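Local coordinates for putative primosome component (Streptococcus pyogenes serotype M3, PDB 2QGZ), which probably serves as an ATP-binding helicase loader of the primosome, helping to place the replicative helicase on DNA, at residues A[115-120]-A[165-170]; A[130-135]-A[293-298]; A[151-156]-A[285-290]; A[159-164]-A[254-259]. All coordinates share one frame; numbering follows the deposited sequence.

Contact 1 of 4, residues A[115-120]-A[165-170]. With PO4 (phosphate ion), chain B.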
loop_
_atom_site.group_PDB
_atom_site.type_symbol
_atom_site.label_atom_id
_atom_site.label_comp_id
_atom_site.label_asym_id
_atom_site.label_seq_id
_atom_site.Cartn_x
_atom_site.Cartn_y
_atom_site.Cartn_z
ATOM N N PRO A 115 3.353 -5.424 -12.442
ATOM C CA PRO A 115 3.500 -4.987 -13.836
ATOM C C PRO A 115 3.748 -3.482 -13.962
ATOM O O PRO A 115 3.331 -2.704 -13.107
ATOM C CB PRO A 115 2.187 -5.431 -14.480
ATOM C CG PRO A 115 1.216 -5.454 -13.326
ATOM C CD PRO A 115 2.045 -6.063 -12.223
ATOM N N LYS A 116 4.430 -3.084 -15.031
ATOM C CA LYS A 116 4.757 -1.687 -15.278
ATOM C C LYS A 116 3.572 -0.728 -15.329
ATOM O O LYS A 116 3.738 0.468 -15.099
ATOM C CB LYS A 116 5.562 -1.570 -16.579
ATOM C CG LYS A 116 6.900 -2.314 -16.533
ATOM C CD LYS A 116 7.691 -2.198 -17.839
ATOM C CE LYS A 116 8.139 -0.762 -18.117
ATOM N NZ LYS A 116 8.810 -0.643 -19.447
ATOM N N SER A 117 2.381 -1.233 -15.629
ATOM C CA SER A 117 1.215 -0.357 -15.709
ATOM C C SER A 117 0.878 0.355 -14.395
ATOM O O SER A 117 0.280 1.423 -14.417
ATOM C CB SER A 117 -0.004 -1.132 -16.204
ATOM O OG SER A 117 -0.284 -2.221 -15.350
ATOM N N TYR A 118 1.276 -0.220 -13.260
ATOM C CA TYR A 118 1.008 0.387 -11.950
ATOM C C TYR A 118 1.767 1.677 -11.713
ATOM O O TYR A 118 1.601 2.317 -10.683
ATOM C CB TYR A 118 1.357 -0.573 -10.814
ATOM C CG TYR A 118 0.285 -1.576 -10.502
ATOM C CD1 TYR A 118 0.198 -2.774 -11.203
ATOM C CD2 TYR A 118 -0.654 -1.326 -9.503
ATOM C CE1 TYR A 118 -0.797 -3.701 -10.915
ATOM C CE2 TYR A 118 -1.647 -2.242 -9.209
ATOM C CZ TYR A 118 -1.715 -3.427 -9.918
ATOM O OH TYR A 118 -2.722 -4.329 -9.646
ATOM N N ARG A 119 2.603 2.047 -12.668
ATOM C CA ARG A 119 3.411 3.252 -12.565
ATOM C C ARG A 119 2.794 4.342 -13.443
ATOM O O ARG A 119 3.248 5.486 -13.453
ATOM C CB ARG A 119 4.841 2.912 -13.012
ATOM C CG ARG A 119 5.871 4.021 -12.889
ATOM C CD ARG A 119 7.269 3.429 -12.659
ATOM N NE ARG A 119 7.614 2.434 -13.664
ATOM C CZ ARG A 119 8.320 1.339 -13.411
ATOM N NH1 ARG A 119 8.759 1.102 -12.181
ATOM N NH2 ARG A 119 8.571 0.471 -14.383
ATOM N N HIS A 120 1.731 3.981 -14.163
ATOM C CA HIS A 120 1.058 4.927 -15.051
ATOM C C HIS A 120 -0.448 5.041 -14.798
ATOM O O HIS A 120 -1.234 5.141 -15.745
ATOM C CB HIS A 120 1.302 4.533 -16.516
ATOM C CG HIS A 120 2.751 4.377 -16.865
ATOM N ND1 HIS A 120 3.642 5.429 -16.836
ATOM C CD2 HIS A 120 3.468 3.286 -17.228
ATOM C CE1 HIS A 120 4.845 4.993 -17.166
ATOM N NE2 HIS A 120 4.766 3.695 -17.409
ATOM N N LYS A 165 -8.490 -2.087 -6.108
ATOM C CA LYS A 165 -8.006 -1.531 -4.851
ATOM C C LYS A 165 -6.569 -1.062 -5.008
ATOM O O LYS A 165 -6.219 0.028 -4.562
ATOM C CB LYS A 165 -8.126 -2.562 -3.727
ATOM C CG LYS A 165 -9.581 -2.881 -3.368
ATOM C CD LYS A 165 -9.687 -3.786 -2.152
ATOM C CE LYS A 165 -8.846 -5.050 -2.315
ATOM N NZ LYS A 165 -9.205 -5.847 -3.538
ATOM N N SER A 166 -5.746 -1.875 -5.667
ATOM C CA SER A 166 -4.349 -1.515 -5.876
ATOM C C SER A 166 -4.210 -0.337 -6.847
ATOM O O SER A 166 -3.304 0.490 -6.713
ATOM C CB SER A 166 -3.553 -2.731 -6.385
ATOM O OG SER A 166 -4.057 -3.215 -7.628
ATOM N N TYR A 167 -5.108 -0.254 -7.820
ATOM C CA TYR A 167 -5.083 0.835 -8.797
ATOM C C TYR A 167 -5.312 2.188 -8.127
ATOM O O TYR A 167 -4.603 3.161 -8.406
ATOM C CB TYR A 167 -6.152 0.600 -9.868
ATOM C CG TYR A 167 -5.694 -0.282 -11.011
ATOM C CD1 TYR A 167 -4.817 -1.342 -10.797
ATOM C CD2 TYR A 167 -6.161 -0.073 -12.303
ATOM C CE1 TYR A 167 -4.416 -2.171 -11.842
ATOM C CE2 TYR A 167 -5.771 -0.900 -13.356
ATOM C CZ TYR A 167 -4.899 -1.946 -13.118
ATOM O OH TYR A 167 -4.516 -2.768 -14.160
ATOM N N LEU A 168 -6.308 2.232 -7.244
ATOM C CA LEU A 168 -6.657 3.439 -6.496
ATOM C C LEU A 168 -5.417 3.964 -5.751
ATOM O O LEU A 168 -5.105 5.153 -5.793
ATOM C CB LEU A 168 -7.760 3.108 -5.487
ATOM C CG LEU A 168 -8.629 4.186 -4.837
ATOM C CD1 LEU A 168 -8.933 3.745 -3.418
ATOM C CD2 LEU A 168 -7.944 5.537 -4.814
ATOM N N LEU A 169 -4.726 3.065 -5.061
ATOM C CA LEU A 169 -3.524 3.411 -4.311
ATOM C C LEU A 169 -2.391 3.807 -5.256
ATOM O O LEU A 169 -1.587 4.684 -4.943
ATOM C CB LEU A 169 -3.116 2.231 -3.423
ATOM C CG LEU A 169 -3.488 2.299 -1.935
ATOM C CD1 LEU A 169 -4.826 2.987 -1.740
ATOM C CD2 LEU A 169 -3.496 0.890 -1.347
ATOM N N ALA A 170 -2.331 3.168 -6.420
ATOM C CA ALA A 170 -1.308 3.511 -7.399
ATOM C C ALA A 170 -1.580 4.927 -7.925
ATOM O O ALA A 170 -0.643 5.692 -8.217
ATOM C CB ALA A 170 -1.317 2.522 -8.538
HETATM P P PO4 B . -7.074 -5.238 -6.589
HETATM O O1 PO4 B . -6.131 -5.112 -5.438
HETATM O O2 PO4 B . -7.147 -6.671 -7.014
HETATM O O3 PO4 B . -8.448 -4.778 -6.172
HETATM O O4 PO4 B . -6.589 -4.397 -7.710
#
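Tyr118 meets the first turn of helix 165-179 with its phenol, whose OH donates a 2.7 Å hydrogen bond to Ser166 OG, an atom near the ring plane at its edge. Tyr167 turns its own edge to the Tyr118 face in a T-shaped pair, planes 86° apart and Tyr167 CE1 3.5 Å from Tyr118 CZ. Ala170, one turn beyond Ser166, is small enough to let the ring come close, its CB 4.0 Å from Tyr118 CD2. Tyrosine suits this place by joining a flat apolar body to a polar tip. Ser166 OG, held between its backbone N and carbonyl carbon (chi1 61°), passes the chain of bonds on to phosphate O4 at 2.8 Å, so that Tyr118 is a second-shell residue. Beside it, Lys165 N and NZ both donate to phosphate O3, and NZ also bonds Asp160 O. Leu111 of strand 109-112 also touches Tyr118. Lys165 and Ser166 at a helix start, gripping a phosphate ion probably from the crystallisation liquor, are consistent with the Walker A P-loop.

Contact 2 of 4, residues A[130-135]-A[293-298]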
loop_
_atom_site.group_PDB
_atom_site.type_symbol
_atom_site.label_atom_id
_atom_site.label_comp_id
_atom_site.label_asym_id
_atom_site.label_seq_id
_atom_site.Cartn_x
_atom_site.Cartn_y
_atom_site.Cartn_z
ATOM N N ASN A 130 -19.635 4.873 -6.286
ATOM C CA ASN A 130 -20.157 4.156 -5.116
ATOM C C ASN A 130 -20.013 5.050 -3.911
ATOM O O ASN A 130 -19.261 6.024 -3.930
ATOM C CB ASN A 130 -19.316 2.911 -4.790
ATOM C CG ASN A 130 -19.680 1.727 -5.620
ATOM O OD1 ASN A 130 -19.013 0.699 -5.572
ATOM N ND2 ASN A 130 -20.753 1.855 -6.391
ATOM N N ALA A 131 -20.702 4.684 -2.841
ATOM C CA ALA A 131 -20.579 5.420 -1.605
ATOM C C ALA A 131 -19.206 5.034 -1.043
ATOM O O ALA A 131 -18.485 5.888 -0.523
ATOM C CB ALA A 131 -21.684 5.024 -0.637
ATOM N N SER A 132 -18.836 3.757 -1.170
ATOM C CA SER A 132 -17.545 3.290 -0.660
ATOM C C SER A 132 -16.360 3.880 -1.429
ATOM O O SER A 132 -15.330 4.205 -0.835
ATOM C CB SER A 132 -17.451 1.765 -0.713
ATOM O OG SER A 132 -17.062 1.326 -2.003
ATOM N N ARG A 133 -16.496 4.005 -2.747
ATOM C CA ARG A 133 -15.428 4.566 -3.562
ATOM C C ARG A 133 -15.366 6.076 -3.366
ATOM O O ARG A 133 -14.308 6.684 -3.483
ATOM C CB ARG A 133 -15.632 4.189 -5.034
ATOM C CG ARG A 133 -15.686 2.666 -5.220
ATOM C CD ARG A 133 -15.673 2.214 -6.674
ATOM N NE ARG A 133 -14.384 2.526 -7.266
ATOM C CZ ARG A 133 -13.474 1.627 -7.605
ATOM N NH1 ARG A 133 -13.706 0.334 -7.422
ATOM N NH2 ARG A 133 -12.320 2.033 -8.110
ATOM N N MET A 134 -16.499 6.676 -3.039
ATOM C CA MET A 134 -16.561 8.113 -2.782
ATOM C C MET A 134 -15.740 8.355 -1.516
ATOM O O MET A 134 -14.927 9.268 -1.454
ATOM C CB MET A 134 -18.003 8.534 -2.532
ATOM C CG MET A 134 -18.424 9.842 -3.175
ATOM S SD MET A 134 -20.225 10.095 -2.969
ATOM C CE MET A 134 -20.904 8.936 -4.187
ATOM N N GLU A 135 -15.964 7.512 -0.512
ATOM C CA GLU A 135 -15.258 7.608 0.760
ATOM C C GLU A 135 -13.760 7.345 0.600
ATOM O O GLU A 135 -12.941 8.152 1.032
ATOM C CB GLU A 135 -15.860 6.620 1.771
ATOM C CG GLU A 135 -17.208 7.040 2.339
ATOM C CD GLU A 135 -17.866 5.954 3.197
ATOM O OE1 GLU A 135 -18.361 4.948 2.633
ATOM O OE2 GLU A 135 -17.884 6.101 4.441
ATOM N N HIS A 293 -13.677 -0.495 3.357
ATOM C CA HIS A 293 -14.223 -1.560 2.528
ATOM C C HIS A 293 -14.534 -0.946 1.168
ATOM O O HIS A 293 -15.266 0.046 1.070
ATOM C CB HIS A 293 -15.505 -2.141 3.134
ATOM C CG HIS A 293 -15.974 -3.394 2.458
ATOM N ND1 HIS A 293 -17.211 -3.953 2.697
ATOM C CD2 HIS A 293 -15.362 -4.205 1.561
ATOM C CE1 HIS A 293 -17.343 -5.053 1.975
ATOM N NE2 HIS A 293 -16.235 -5.228 1.276
ATOM N N LEU A 294 -13.961 -1.531 0.123
ATOM C CA LEU A 294 -14.164 -1.040 -1.227
ATOM C C LEU A 294 -15.028 -2.010 -2.029
ATOM O O LEU A 294 -14.816 -3.221 -1.995
ATOM C CB LEU A 294 -12.812 -0.865 -1.917
ATOM C CG LEU A 294 -12.816 -0.015 -3.185
ATOM C CD1 LEU A 294 -13.031 1.438 -2.790
ATOM C CD2 LEU A 294 -11.489 -0.164 -3.930
ATOM N N GLU A 295 -16.008 -1.482 -2.746
ATOM C CA GLU A 295 -16.875 -2.323 -3.563
ATOM C C GLU A 295 -16.984 -1.786 -4.983
ATOM O O GLU A 295 -16.810 -0.588 -5.230
ATOM C CB GLU A 295 -18.271 -2.420 -2.938
ATOM C CG GLU A 295 -18.238 -2.811 -1.468
ATOM C CD GLU A 295 -19.605 -3.163 -0.913
ATOM O OE1 GLU A 295 -20.070 -4.307 -1.139
ATOM O OE2 GLU A 295 -20.216 -2.292 -0.255
ATOM N N GLY A 296 -17.265 -2.692 -5.916
ATOM C CA GLY A 296 -17.417 -2.301 -7.303
ATOM C C GLY A 296 -16.120 -2.324 -8.081
ATOM O O GLY A 296 -15.097 -1.827 -7.622
ATOM N N ALA A 297 -16.165 -2.909 -9.268
ATOM C CA ALA A 297 -14.988 -2.984 -10.115
ATOM C C ALA A 297 -14.732 -1.628 -10.760
ATOM O O ALA A 297 -15.593 -0.747 -10.773
ATOM C CB ALA A 297 -15.186 -4.048 -11.203
ATOM N N ASN A 298 -13.533 -1.476 -11.298
ATOM C CA ASN A 298 -13.127 -0.258 -11.966
ATOM C C ASN A 298 -13.148 -0.602 -13.447
ATOM O O ASN A 298 -12.941 -1.756 -13.807
ATOM C CB ASN A 298 -11.703 0.104 -11.557
ATOM C CG ASN A 298 -11.402 1.573 -11.745
ATOM O OD1 ASN A 298 -11.624 2.375 -10.844
ATOM N ND2 ASN A 298 -10.906 1.936 -12.924
HETATM O O HOH W 1 -14.289 2.693 1.365
#
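Arg133 reaches from helix 131-146 across the backbone of 294-298, and its buried chain forms the tight half of this contact. Leu294 CD1 packs 3.8 Å from Arg133 CG, while Leu294 CD2 lies over one face of the guanidinium and Ala297 O over the opposite face. The bend at chi3 (67°) sets NE beside Asp127 O, to which it donates; NH1 bonds Ile163 O and comes within 2.6 Å of Gly296 O. Arginine suits a pocket lined with carbonyl oxygens, which would probably favour its charged form. Asn298 OD1 approaches NH2 obliquely, 2.8 Å away at a poor angle for a bond; it accepts instead from Asp127 N. Gly296 takes backbone angles (phi 89°) at which a side chain would run into the preceding carbonyl.

The other half is looser and wetter. Ser132 OG accepts from Glu295 N at 3.1 Å, a small hydroxyl fitting where helix and chain run close, and a water bridges Ser132 O (2.9 Å) and His293 O. Exposed Glu295 folds CG over the centre of the His293 ring.

The start of helix 131-146 thus lies against the chain leaving edge strand 289-293, while His293 stacks on Tyr158, the last residue of strand 154-158, Leu294 hydrogen-bonds to Tyr158 through the backbone, and the Leu294 side chain packs on Ile163.

Contact 3 of 4, residues A[151-156]-A[285-290]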
loop_
_atom_site.group_PDB
_atom_site.type_symbol
_atom_site.label_atom_id
_atom_site.label_comp_id
_atom_site.label_asym_id
_atom_site.label_seq_id
_atom_site.Cartn_x
_atom_site.Cartn_y
_atom_site.Cartn_z
ATOM N N GLU A 151 1.248 12.416 12.260
ATOM C CA GLU A 151 1.174 10.958 12.306
ATOM C C GLU A 151 0.259 10.441 11.197
ATOM O O GLU A 151 -0.354 9.378 11.326
ATOM C CB GLU A 151 0.631 10.509 13.668
ATOM C CG GLU A 151 -0.790 11.013 13.958
ATOM C CD GLU A 151 -0.868 12.531 14.087
ATOM O OE1 GLU A 151 -0.644 13.045 15.208
ATOM O OE2 GLU A 151 -1.138 13.207 13.065
ATOM N N GLN A 152 0.167 11.214 10.117
ATOM C CA GLN A 152 -0.660 10.877 8.962
ATOM C C GLN A 152 -0.708 9.362 8.764
ATOM O O GLN A 152 0.320 8.713 8.585
ATOM C CB GLN A 152 -0.092 11.572 7.720
ATOM C CG GLN A 152 -0.909 11.398 6.461
ATOM C CD GLN A 152 -0.373 12.230 5.305
ATOM O OE1 GLN A 152 0.826 12.209 5.012
ATOM N NE2 GLN A 152 -1.265 12.960 4.635
ATOM N N LYS A 153 -1.913 8.804 8.812
ATOM C CA LYS A 153 -2.106 7.367 8.665
ATOM C C LYS A 153 -2.422 6.956 7.235
ATOM O O LYS A 153 -3.017 7.715 6.479
ATOM C CB LYS A 153 -3.237 6.899 9.579
ATOM C CG LYS A 153 -3.002 7.158 11.056
ATOM C CD LYS A 153 -1.676 6.568 11.528
ATOM C CE LYS A 153 -1.617 6.512 13.050
ATOM N NZ LYS A 153 -2.092 7.781 13.667
ATOM N N GLY A 154 -2.029 5.740 6.875
ATOM C CA GLY A 154 -2.298 5.253 5.540
ATOM C C GLY A 154 -3.665 4.610 5.503
ATOM O O GLY A 154 -4.468 4.784 6.415
ATOM N N LEU A 155 -3.933 3.858 4.448
ATOM C CA LEU A 155 -5.211 3.180 4.312
ATOM C C LEU A 155 -5.054 1.675 4.143
ATOM O O LEU A 155 -4.087 1.199 3.553
ATOM C CB LEU A 155 -5.984 3.730 3.109
ATOM C CG LEU A 155 -6.777 5.031 3.250
ATOM C CD1 LEU A 155 -5.845 6.213 3.479
ATOM C CD2 LEU A 155 -7.578 5.247 1.976
ATOM N N TYR A 156 -6.006 0.934 4.690
ATOM C CA TYR A 156 -6.047 -0.514 4.559
ATOM C C TYR A 156 -7.311 -0.732 3.716
ATOM O O TYR A 156 -8.435 -0.621 4.221
ATOM C CB TYR A 156 -6.171 -1.178 5.938
ATOM C CG TYR A 156 -6.286 -2.700 5.917
ATOM C CD1 TYR A 156 -7.516 -3.325 5.705
ATOM C CD2 TYR A 156 -5.164 -3.510 6.129
ATOM C CE1 TYR A 156 -7.631 -4.710 5.713
ATOM C CE2 TYR A 156 -5.267 -4.895 6.135
ATOM C CZ TYR A 156 -6.506 -5.490 5.929
ATOM O OH TYR A 156 -6.628 -6.863 5.948
ATOM N N VAL A 285 -0.586 -3.152 11.974
ATOM C CA VAL A 285 -1.364 -2.820 10.790
ATOM C C VAL A 285 -2.479 -1.855 11.200
ATOM O O VAL A 285 -2.670 -0.816 10.564
ATOM C CB VAL A 285 -1.998 -4.075 10.152
ATOM C CG1 VAL A 285 -2.808 -3.681 8.932
ATOM C CG2 VAL A 285 -0.919 -5.058 9.752
ATOM N N ARG A 286 -3.200 -2.195 12.271
ATOM C CA ARG A 286 -4.294 -1.357 12.748
ATOM C C ARG A 286 -3.801 -0.003 13.211
ATOM O O ARG A 286 -4.543 0.973 13.209
ATOM C CB ARG A 286 -5.035 -2.016 13.915
ATOM C CG ARG A 286 -5.783 -3.294 13.584
ATOM C CD ARG A 286 -6.657 -3.703 14.764
ATOM N NE ARG A 286 -7.439 -4.908 14.488
ATOM C CZ ARG A 286 -6.968 -6.152 14.570
ATOM N NH1 ARG A 286 -5.706 -6.372 14.929
ATOM N NH2 ARG A 286 -7.758 -7.179 14.276
ATOM N N TYR A 287 -2.547 0.067 13.626
ATOM C CA TYR A 287 -2.019 1.338 14.092
ATOM C C TYR A 287 -1.599 2.226 12.914
ATOM O O TYR A 287 -1.794 3.440 12.946
ATOM C CB TYR A 287 -0.849 1.090 15.054
ATOM C CG TYR A 287 -0.121 2.342 15.476
ATOM C CD1 TYR A 287 0.912 2.863 14.701
ATOM C CD2 TYR A 287 -0.493 3.033 16.622
ATOM C CE1 TYR A 287 1.553 4.044 15.053
ATOM C CE2 TYR A 287 0.140 4.221 16.985
ATOM C CZ TYR A 287 1.159 4.722 16.194
ATOM O OH TYR A 287 1.763 5.919 16.519
ATOM N N LEU A 288 -1.052 1.611 11.869
ATOM C CA LEU A 288 -0.589 2.345 10.692
ATOM C C LEU A 288 -1.662 2.737 9.677
ATOM O O LEU A 288 -1.502 3.732 8.966
ATOM C CB LEU A 288 0.482 1.533 9.965
ATOM C CG LEU A 288 1.803 1.334 10.695
ATOM C CD1 LEU A 288 2.528 0.127 10.140
ATOM C CD2 LEU A 288 2.633 2.591 10.556
ATOM N N ALA A 289 -2.756 1.984 9.603
ATOM C CA ALA A 289 -3.776 2.307 8.604
ATOM C C ALA A 289 -5.233 2.159 9.031
ATOM O O ALA A 289 -5.567 1.348 9.890
ATOM C CB ALA A 289 -3.526 1.478 7.356
ATOM N N ARG A 290 -6.099 2.952 8.413
ATOM C CA ARG A 290 -7.526 2.911 8.707
ATOM C C ARG A 290 -8.191 1.985 7.695
ATOM O O ARG A 290 -7.907 2.052 6.505
ATOM C CB ARG A 290 -8.115 4.321 8.634
ATOM C CG ARG A 290 -7.648 5.238 9.771
ATOM C CD ARG A 290 -8.299 4.833 11.109
ATOM N NE ARG A 290 -7.659 5.432 12.284
ATOM C CZ ARG A 290 -6.479 5.052 12.779
ATOM N NH1 ARG A 290 -5.795 4.068 12.205
ATOM N NH2 ARG A 290 -5.984 5.652 13.856
#
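Gly154 and Ala289 pair as parallel strand neighbours, followed by Leu155 and Arg290, and three backbone hydrogen bonds join the two segments. Gly154 N donates to Leu288 O at 2.9 Å, Arg290 N to Gly154 O at 3.2 Å and Tyr156 N to Arg290 O at 2.9 Å. Ala289 CA adds a CH···O contact to Gly154 O. This is where strand 289-293, the edge of the parallel sheet, joins strand 154-158; it starts directly at the end of helix 281-288, whose last carbonyl, that of Leu288, already serves the sheet.

Apolar contacts fill the side facing that helix. Tyr156 CG is anti to the backbone N (chi1 177°), and its CD2 lies 3.7 Å from Val285 CG1, the two side chains crossing obliquely, while Tyr156 CB rests 4.0 Å from the CB of compact Ala289. The polar tip of Tyr156 bonds Tyr257 O.

Charged and polar groups gather at the exposed end. Lys153, long and flexible, lays CE over a face of the Tyr287 ring and 3.1 Å from Tyr287 O, and its CG over a face of the Arg290 guanidinium. Lys153 NZ and Arg290 NH2 are 4.4 Å apart, like charges whose mild repulsion solvent probably screens.

Contact 4 of 4, residues A[159-164]-A[254-259]. With PO4 (phosphate ion), chain B.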
loop_
_atom_site.group_PDB
_atom_site.type_symbol
_atom_site.label_atom_id
_atom_site.label_comp_id
_atom_site.label_asym_id
_atom_site.label_seq_id
_atom_site.Cartn_x
_atom_site.Cartn_y
_atom_site.Cartn_z
ATOM N N GLY A 159 -11.407 -5.777 -0.135
ATOM C CA GLY A 159 -12.610 -6.059 -0.899
ATOM C C GLY A 159 -12.328 -7.190 -1.872
ATOM O O GLY A 159 -11.239 -7.774 -1.846
ATOM N N ASP A 160 -13.294 -7.498 -2.729
ATOM C CA ASP A 160 -13.129 -8.571 -3.692
ATOM C C ASP A 160 -11.902 -8.387 -4.579
ATOM O O ASP A 160 -11.377 -7.283 -4.737
ATOM C CB ASP A 160 -14.383 -8.710 -4.563
ATOM C CG ASP A 160 -15.633 -9.016 -3.745
ATOM O OD1 ASP A 160 -15.511 -9.263 -2.520
ATOM O OD2 ASP A 160 -16.738 -9.011 -4.333
ATOM N N MET A 161 -11.459 -9.493 -5.160
ATOM C CA MET A 161 -10.293 -9.515 -6.015
ATOM C C MET A 161 -10.586 -8.876 -7.377
ATOM O O MET A 161 -11.664 -9.067 -7.948
ATOM C CB MET A 161 -9.846 -10.968 -6.181
ATOM C CG MET A 161 -8.469 -11.165 -6.795
ATOM S SD MET A 161 -7.976 -12.924 -6.761
ATOM C CE MET A 161 -8.711 -13.499 -8.317
ATOM N N GLY A 162 -9.633 -8.093 -7.873
ATOM C CA GLY A 162 -9.789 -7.458 -9.169
ATOM C C GLY A 162 -10.669 -6.227 -9.319
ATOM O O GLY A 162 -10.937 -5.833 -10.448
ATOM N N ILE A 163 -11.110 -5.603 -8.226
ATOM C CA ILE A 163 -11.957 -4.410 -8.344
ATOM C C ILE A 163 -11.204 -3.081 -8.448
ATOM O O ILE A 163 -11.820 -2.034 -8.615
ATOM C CB ILE A 163 -12.981 -4.307 -7.177
ATOM C CG1 ILE A 163 -12.249 -4.101 -5.848
ATOM C CG2 ILE A 163 -13.845 -5.567 -7.129
ATOM C CD1 ILE A 163 -13.184 -3.917 -4.654
ATOM N N GLY A 164 -9.879 -3.121 -8.360
ATOM C CA GLY A 164 -9.099 -1.898 -8.474
ATOM C C GLY A 164 -8.590 -1.293 -7.169
ATOM O O GLY A 164 -8.274 -0.107 -7.119
ATOM N N THR A 254 -3.559 -3.438 0.898
ATOM C CA THR A 254 -4.756 -3.831 0.156
ATOM C C THR A 254 -4.911 -5.297 0.559
ATOM O O THR A 254 -3.920 -5.983 0.831
ATOM C CB THR A 254 -4.595 -3.768 -1.376
ATOM O OG1 THR A 254 -3.614 -4.714 -1.784
ATOM C CG2 THR A 254 -4.181 -2.378 -1.834
ATOM N N SER A 255 -6.135 -5.793 0.597
ATOM C CA SER A 255 -6.329 -7.176 0.997
ATOM C C SER A 255 -7.722 -7.676 0.621
ATOM O O SER A 255 -8.610 -6.885 0.309
ATOM C CB SER A 255 -6.122 -7.282 2.518
ATOM O OG SER A 255 -6.310 -8.604 2.988
ATOM N N ASN A 256 -7.901 -8.995 0.640
ATOM C CA ASN A 256 -9.199 -9.592 0.345
ATOM C C ASN A 256 -9.961 -9.725 1.664
ATOM O O ASN A 256 -11.167 -9.977 1.670
ATOM C CB ASN A 256 -9.036 -10.976 -0.283
ATOM C CG ASN A 256 -8.425 -10.924 -1.665
ATOM O OD1 ASN A 256 -8.924 -10.229 -2.546
ATOM N ND2 ASN A 256 -7.344 -11.665 -1.867
ATOM N N TYR A 257 -9.250 -9.527 2.774
ATOM C CA TYR A 257 -9.838 -9.658 4.103
ATOM C C TYR A 257 -9.822 -8.368 4.905
ATOM O O TYR A 257 -8.923 -7.545 4.763
ATOM C CB TYR A 257 -9.075 -10.714 4.913
ATOM C CG TYR A 257 -8.787 -11.999 4.169
ATOM C CD1 TYR A 257 -9.809 -12.913 3.880
ATOM C CD2 TYR A 257 -7.494 -12.296 3.737
ATOM C CE1 TYR A 257 -9.542 -14.089 3.176
ATOM C CE2 TYR A 257 -7.219 -13.467 3.033
ATOM C CZ TYR A 257 -8.246 -14.356 2.756
ATOM O OH TYR A 257 -7.972 -15.504 2.047
ATOM N N SER A 258 -10.818 -8.215 5.771
ATOM C CA SER A 258 -10.920 -7.056 6.649
ATOM C C SER A 258 -9.933 -7.326 7.782
ATOM O O SER A 258 -9.304 -8.384 7.807
ATOM C CB SER A 258 -12.326 -6.962 7.232
ATOM O OG SER A 258 -12.586 -8.071 8.083
ATOM N N PHE A 259 -9.800 -6.385 8.714
ATOM C CA PHE A 259 -8.888 -6.569 9.839
ATOM C C PHE A 259 -9.179 -7.879 10.550
ATOM O O PHE A 259 -8.326 -8.768 10.620
ATOM C CB PHE A 259 -9.020 -5.432 10.850
ATOM C CG PHE A 259 -8.277 -4.187 10.473
ATOM C CD1 PHE A 259 -7.159 -4.248 9.641
ATOM C CD2 PHE A 259 -8.669 -2.955 10.982
ATOM C CE1 PHE A 259 -6.443 -3.101 9.328
ATOM C CE2 PHE A 259 -7.962 -1.803 10.676
ATOM C CZ PHE A 259 -6.845 -1.877 9.847
HETATM P P PO4 B . -7.074 -5.238 -6.589
HETATM O O1 PO4 B . -6.131 -5.112 -5.438
HETATM O O2 PO4 B . -7.147 -6.671 -7.014
HETATM O O3 PO4 B . -8.448 -4.778 -6.172
HETATM O O4 PO4 B . -6.589 -4.397 -7.710
#
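The probable P-loop from Gly159 to Ser166 begins here, where the loop leaves strand 154-158 beside the end of strand 251-255. Gly159 N donates to Ser255 O at 3.0 Å, continuing the pairing of the two parallel strands by one bond. Asn256 CA returns a CH···O contact to Gly159 O, 3.5 Å away and almost straight at 172°. The Asn256 side chain leans over the loop and brings OD1 to 3.8 Å from Met161 CB, at the partly exposed side of the contact. Gly159 lacks a side chain, and one would be crowded by Ile163 CD1.

Beyond it, Asp160 to Ile163 form a type II turn. Gly162 occupies its third position with positive phi (78°), easy for glycine, and its N donates to phosphate O2 at 3.0 Å. Gly164 N adds a weak bond to O3 of the same ion.

On the opposing side, Ser255 OG is anti to its backbone N (chi1 179°) and accepts from Tyr257 N at 3.1 Å, an ST turn that bends the chain out of strand 251-255. Ser258, with a short polar side chain suited to an N-cap, then starts helix 259-263 through a weak bond to Asp261 N.

Glycine-rich turn, amides directed at a phosphate and a strand leading into a helix together fit the Walker A site of P-loop NTPases.

From the N terminus, the chain runs past strand 109-112 to 115-120, and contact 1 closes a loop from there to the start of helix 165-179. Contact 2 closes a far larger one, from the start of helix 131-146 to residues 293-298 near the end of the modelled chain. Contact 3 is nested within contact 2 and pairs strand 154-158 with edge strand 289-293; contact 4 is nested within contact 3 and joins the loop after strand 154-158 to the end of strand 251-255. Contact 1 crosses all three. Contacts 1 and 4 share the bound phosphate, Lys165 of contact 1 packs on Leu294 of contact 2, and contacts 3 and 4 meet at Tyr156 and Phe259.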